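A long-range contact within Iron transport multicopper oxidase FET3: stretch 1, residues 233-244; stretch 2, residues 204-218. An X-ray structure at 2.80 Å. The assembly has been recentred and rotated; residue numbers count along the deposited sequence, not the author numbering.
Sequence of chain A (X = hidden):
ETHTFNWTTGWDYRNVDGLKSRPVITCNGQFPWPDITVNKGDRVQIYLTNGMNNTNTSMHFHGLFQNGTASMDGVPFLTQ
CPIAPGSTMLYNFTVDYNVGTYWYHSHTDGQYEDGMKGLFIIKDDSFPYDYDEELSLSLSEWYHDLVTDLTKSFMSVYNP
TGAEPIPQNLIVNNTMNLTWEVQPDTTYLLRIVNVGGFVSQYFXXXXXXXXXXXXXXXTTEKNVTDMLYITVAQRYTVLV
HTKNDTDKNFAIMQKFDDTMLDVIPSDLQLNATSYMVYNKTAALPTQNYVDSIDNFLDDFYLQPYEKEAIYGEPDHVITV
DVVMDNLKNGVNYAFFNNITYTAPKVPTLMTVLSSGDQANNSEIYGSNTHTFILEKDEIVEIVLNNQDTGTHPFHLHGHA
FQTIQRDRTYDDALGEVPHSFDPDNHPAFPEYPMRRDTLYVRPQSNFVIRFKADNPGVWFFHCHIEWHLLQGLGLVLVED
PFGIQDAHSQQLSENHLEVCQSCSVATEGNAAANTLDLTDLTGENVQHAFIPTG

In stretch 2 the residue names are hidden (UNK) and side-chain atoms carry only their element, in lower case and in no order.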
# COMPACT_ATOMS: atom_id res chain seq x y z
N ALA A 233 -4.21 1.88 -1.33
CA ALA A 233 -3.30 0.86 -1.83
C ALA A 233 -4.00 -0.32 -2.50
O ALA A 233 -3.37 -1.07 -3.22
CB ALA A 233 -2.37 0.36 -0.72
N GLN A 234 -5.29 -0.50 -2.26
CA GLN A 234 -5.95 -1.61 -2.95
C GLN A 234 -6.52 -1.25 -4.32
O GLN A 234 -6.75 -0.08 -4.61
CB GLN A 234 -6.92 -2.42 -2.07
CG GLN A 234 -7.98 -1.72 -1.25
CD GLN A 234 -8.60 -2.67 -0.18
OE1 GLN A 234 -7.92 -3.57 0.36
NE2 GLN A 234 -9.89 -2.46 0.12
N ARG A 235 -6.69 -2.27 -5.16
CA ARG A 235 -7.18 -2.10 -6.51
C ARG A 235 -8.38 -3.00 -6.70
O ARG A 235 -8.31 -4.19 -6.40
CB ARG A 235 -6.10 -2.49 -7.52
CG ARG A 235 -4.91 -1.58 -7.55
CD ARG A 235 -3.89 -1.89 -6.45
NE ARG A 235 -3.08 -3.06 -6.79
CZ ARG A 235 -2.55 -3.90 -5.90
NH1 ARG A 235 -2.74 -3.73 -4.61
NH2 ARG A 235 -1.84 -4.94 -6.33
N TYR A 236 -9.49 -2.44 -7.17
CA TYR A 236 -10.58 -3.26 -7.70
C TYR A 236 -10.65 -2.96 -9.17
O TYR A 236 -10.74 -1.81 -9.56
CB TYR A 236 -11.94 -2.95 -7.04
CG TYR A 236 -12.10 -3.42 -5.61
CD1 TYR A 236 -12.99 -4.44 -5.27
CD2 TYR A 236 -11.36 -2.82 -4.59
CE1 TYR A 236 -13.11 -4.86 -3.93
CE2 TYR A 236 -11.48 -3.22 -3.27
CZ TYR A 236 -12.34 -4.23 -2.94
OH TYR A 236 -12.39 -4.56 -1.61
N THR A 237 -10.56 -4.00 -9.98
CA THR A 237 -10.83 -3.89 -11.41
C THR A 237 -12.24 -4.42 -11.68
O THR A 237 -12.64 -5.49 -11.20
CB THR A 237 -9.81 -4.65 -12.26
OG1 THR A 237 -8.49 -4.21 -11.94
CG2 THR A 237 -10.07 -4.42 -13.74
N VAL A 238 -12.98 -3.66 -12.48
CA VAL A 238 -14.42 -3.77 -12.55
C VAL A 238 -14.87 -3.63 -14.00
O VAL A 238 -14.36 -2.78 -14.75
CB VAL A 238 -15.02 -2.67 -11.63
CG1 VAL A 238 -16.20 -1.97 -12.25
CG2 VAL A 238 -15.34 -3.22 -10.24
N LEU A 239 -15.79 -4.50 -14.41
CA LEU A 239 -16.46 -4.38 -15.69
C LEU A 239 -17.68 -3.48 -15.52
O LEU A 239 -18.42 -3.63 -14.55
CB LEU A 239 -16.90 -5.76 -16.21
CG LEU A 239 -15.89 -6.79 -16.74
CD1 LEU A 239 -16.53 -8.15 -16.80
CD2 LEU A 239 -15.38 -6.40 -18.11
N VAL A 240 -17.89 -2.57 -16.46
CA VAL A 240 -19.05 -1.69 -16.48
C VAL A 240 -19.62 -1.67 -17.88
O VAL A 240 -18.90 -1.37 -18.84
CB VAL A 240 -18.68 -0.24 -16.05
CG1 VAL A 240 -19.83 0.71 -16.30
CG2 VAL A 240 -18.31 -0.20 -14.57
N HIS A 241 -20.89 -2.02 -18.02
CA HIS A 241 -21.53 -2.00 -19.32
C HIS A 241 -22.48 -0.82 -19.42
O HIS A 241 -23.39 -0.66 -18.59
CB HIS A 241 -22.23 -3.33 -19.64
CG HIS A 241 -22.65 -3.47 -21.08
ND1 HIS A 241 -21.74 -3.59 -22.12
CD2 HIS A 241 -23.87 -3.53 -21.65
CE1 HIS A 241 -22.39 -3.70 -23.26
NE2 HIS A 241 -23.69 -3.68 -23.01
N THR A 242 -22.26 0.00 -20.45
CA THR A 242 -23.00 1.24 -20.64
C THR A 242 -24.37 1.00 -21.28
O THR A 242 -24.58 -0.01 -21.95
CB THR A 242 -22.17 2.26 -21.47
OG1 THR A 242 -21.92 1.74 -22.78
CG2 THR A 242 -20.82 2.54 -20.79
N LYS A 243 -25.29 1.94 -21.05
CA LYS A 243 -26.67 1.87 -21.48
C LYS A 243 -26.83 2.19 -22.96
O LYS A 243 -25.90 2.68 -23.59
CB LYS A 243 -27.51 2.85 -20.67
CG LYS A 243 -27.20 2.83 -19.19
CD LYS A 243 -28.40 3.15 -18.31
CE LYS A 243 -28.05 2.79 -16.86
NZ LYS A 243 -29.23 2.64 -15.93
N ASN A 244 -28.02 1.92 -23.51
CA ASN A 244 -28.29 2.19 -24.92
C ASN A 244 -28.62 3.65 -25.23
O ASN A 244 -28.44 4.09 -26.36
CB ASN A 244 -29.37 1.25 -25.45
CG ASN A 244 -28.86 -0.17 -25.64
OD1 ASN A 244 -27.68 -0.44 -25.38
ND2 ASN A 244 -29.73 -1.08 -26.07
N UNK A 204 -19.02 4.49 -6.24
CA UNK A 204 -20.14 3.98 -7.03
C UNK A 204 -20.51 4.87 -8.21
O UNK A 204 -20.16 6.05 -8.24
c UNK A 204 -21.36 3.72 -6.15
c UNK A 204 -23.20 5.50 -6.18
c UNK A 204 -21.77 5.71 -4.47
c UNK A 204 -21.75 7.58 -2.40
c UNK A 204 -20.76 5.64 -3.50
c UNK A 204 -22.75 7.67 -3.33
c UNK A 204 -22.75 6.73 -4.37
n UNK A 204 -23.61 6.58 -5.42
c UNK A 204 -22.09 4.94 -5.64
c UNK A 204 -20.76 6.58 -2.47
N UNK A 205 -21.24 4.28 -9.16
CA UNK A 205 -21.69 4.96 -10.36
C UNK A 205 -23.21 4.94 -10.37
O UNK A 205 -23.81 3.87 -10.34
c UNK A 205 -18.99 3.29 -12.60
c UNK A 205 -19.61 4.18 -11.54
c UNK A 205 -21.56 4.99 -12.87
c UNK A 205 -21.13 4.27 -11.62
N UNK A 206 -23.83 6.12 -10.39
CA UNK A 206 -25.28 6.25 -10.47
C UNK A 206 -25.84 5.36 -11.57
O UNK A 206 -25.36 5.40 -12.71
o UNK A 206 -26.55 10.19 -11.42
o UNK A 206 -28.66 9.62 -11.56
c UNK A 206 -25.66 7.70 -10.72
c UNK A 206 -27.47 9.35 -11.30
c UNK A 206 -27.14 7.94 -10.85
N UNK A 207 -26.83 4.53 -11.19
CA UNK A 207 -27.56 3.64 -12.10
C UNK A 207 -26.73 2.67 -12.94
O UNK A 207 -27.19 2.20 -13.98
c UNK A 207 -29.72 4.90 -12.34
o UNK A 207 -29.89 6.14 -12.15
o UNK A 207 -30.51 4.01 -11.96
c UNK A 207 -28.47 4.44 -13.03
N UNK A 208 -25.51 2.38 -12.51
CA UNK A 208 -24.67 1.40 -13.19
C UNK A 208 -24.12 0.39 -12.20
O UNK A 208 -23.46 0.75 -11.23
c UNK A 208 -23.54 2.65 -16.42
c UNK A 208 -24.69 4.51 -16.29
n UNK A 208 -24.10 3.69 -17.13
c UNK A 208 -23.49 2.06 -13.89
n UNK A 208 -24.55 4.03 -15.06
c UNK A 208 -23.85 2.85 -15.12
N UNK A 209 -24.38 -0.88 -12.45
CA UNK A 209 -23.77 -1.94 -11.65
C UNK A 209 -22.31 -2.13 -12.03
O UNK A 209 -21.89 -1.77 -13.13
o UNK A 209 -26.34 -5.31 -12.16
o UNK A 209 -27.67 -4.65 -10.53
c UNK A 209 -26.63 -4.54 -11.22
c UNK A 209 -24.54 -3.25 -11.85
c UNK A 209 -25.68 -3.41 -10.87
N UNK A 210 -21.55 -2.70 -11.10
CA UNK A 210 -20.13 -2.99 -11.32
C UNK A 210 -19.83 -4.45 -11.10
O UNK A 210 -20.22 -5.03 -10.08
c UNK A 210 -19.39 -0.69 -10.63
s UNK A 210 -18.37 0.27 -9.54
c UNK A 210 -19.01 -0.15 -7.92
c UNK A 210 -19.27 -2.15 -10.39
N UNK A 211 -19.15 -5.06 -12.07
CA UNK A 211 -18.79 -6.47 -11.98
C UNK A 211 -17.33 -6.62 -11.65
O UNK A 211 -16.46 -6.37 -12.48
o UNK A 211 -20.40 -6.87 -13.73
c UNK A 211 -19.01 -8.72 -13.03
c UNK A 211 -19.09 -7.22 -13.27
N UNK A 212 -17.05 -7.02 -10.41
CA UNK A 212 -15.67 -7.11 -9.95
C UNK A 212 -15.01 -8.31 -10.60
O UNK A 212 -15.54 -9.42 -10.52
c UNK A 212 -15.57 -7.11 -8.39
c UNK A 212 -16.08 -5.80 -7.85
c UNK A 212 -14.15 -7.30 -7.94
N UNK A 213 -13.89 -8.07 -11.28
CA UNK A 213 -13.17 -9.14 -11.98
C UNK A 213 -11.71 -9.31 -11.54
O UNK A 213 -11.06 -10.25 -11.96
c UNK A 213 -13.23 -9.01 -13.51
c UNK A 213 -14.66 -9.10 -13.98
c UNK A 213 -12.58 -7.74 -13.99
N UNK A 214 -11.22 -8.41 -10.70
CA UNK A 214 -9.87 -8.51 -10.17
C UNK A 214 -9.73 -7.68 -8.90
O UNK A 214 -10.25 -6.56 -8.82
o UNK A 214 -6.08 -6.29 -10.29
c UNK A 214 -6.49 -7.06 -11.21
o UNK A 214 -6.20 -6.90 -12.42
c UNK A 214 -7.39 -8.25 -10.83
c UNK A 214 -8.86 -8.05 -11.23
N UNK A 215 -9.03 -8.22 -7.91
CA UNK A 215 -8.53 -7.40 -6.80
C UNK A 215 -7.03 -7.61 -6.61
O UNK A 215 -6.54 -8.74 -6.68
c UNK A 215 -10.73 -7.17 -5.56
c UNK A 215 -9.59 -9.40 -3.64
c UNK A 215 -9.29 -7.67 -5.47
c UNK A 215 -9.21 -9.14 -5.06
N UNK A 216 -6.30 -6.51 -6.40
CA UNK A 216 -4.85 -6.54 -6.14
C UNK A 216 -4.09 -7.52 -7.04
O UNK A 216 -3.30 -8.33 -6.55
c UNK A 216 -4.55 -6.87 -4.66
c UNK A 216 -5.16 -5.85 -3.67
o UNK A 216 -4.90 -5.99 -2.45
o UNK A 216 -5.88 -4.93 -4.11
N UNK A 217 -4.34 -7.46 -8.35
CA UNK A 217 -3.64 -8.37 -9.28
C UNK A 217 -4.17 -9.79 -9.38
O UNK A 217 -3.72 -10.56 -10.24
N UNK A 218 -5.12 -10.16 -8.52
CA UNK A 218 -5.71 -11.51 -8.49
C UNK A 218 -7.07 -11.54 -9.22
O UNK A 218 -8.05 -10.96 -8.72
c UNK A 218 -6.69 -13.31 -6.92
c UNK A 218 -5.89 -12.00 -7.01
c UNK A 218 -3.47 -13.01 -6.87
c UNK A 218 -4.54 -12.08 -6.27

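Position 204 carries one carbon, then fused five- and six-membered rings holding eight carbons and one nitrogen. It does not reach stretch 1. This is Trp204. Position 205 has four carbons, forked at the first, with one arm two carbons long. The tip of that arm lies 4.1 Å from Val240 CG2. This is Ile205.

Position 206 has three carbons, the third carrying two oxygens, and touches nothing on stretch 1: Glu206. Position 207 has two carbons, the second with two oxygens. Its CB is 3.5 Å from Lys243 NZ. This is Asp207; its backbone O accepts a hydrogen bond from Lys243 NZ at 2.9 Å.

At position 208 one carbon leads to a five-membered ring of three carbons and two nitrogens. Lys243 CE sits over the ring face. This is His208, and its ND1 donates to Glu206 O at 2.8 Å. His208 N donates to Ile205 O at 3.1 Å and closes the turn. Position 209 has three carbons and a terminal pair of oxygens; its side chain makes no close approach to stretch 1. It is Glu209.

Position 210 is an unbranched chain of two carbons, a sulfur and a carbon. Its CB meets Val238 CG1 at 3.6 Å. This is Met210. Position 211 has one carbon bearing an oxygen and a carbon; its CB is 3.9 Å from Leu239 CB. It is Thr211.

Position 212 has one carbon carrying two more. One of these lies 3.6 Å from Val238 CG2 and the other 4.1 Å from Tyr236 CD1. It is Val212. Position 213 is built alike, and one arm lies 3.5 Å from Leu239 CD1. It is Val213.

Position 214 has three carbons, the last with two oxygens, near Thr237 OG1: Glu214. Position 215 has four carbons forked at the first, and its short arm lies over the Tyr236 ring. It is Ile215.

Position 216 has two carbons and two oxygens; one oxygen accepts a hydrogen bond from Arg235 N at 3.0 Å. This is Asp216, and the oxygen is OD2. Position 217 has no side-chain atoms: Gly217. A CB there would jam against the preceding carbonyl. Position 218 has four carbons, forked at the first with one longer arm, beyond reach: Ile218.

The contact is an antiparallel strand pair. Leu239 and Thr211 exchange two backbone hydrogen bonds. At a beta bulge, Thr237 O accepts from both Val213 N (2.9 Å) and Glu214 N (3.3 Å). Tyr236, Val238, Val212 and Ile215 share one apolar face. At one end, Asp216 also forms a charge-only salt bridge with Arg235; at the other, Lys243 covers His208.

Stretch 2 204-218: WIEDHEMTVVEIDGI
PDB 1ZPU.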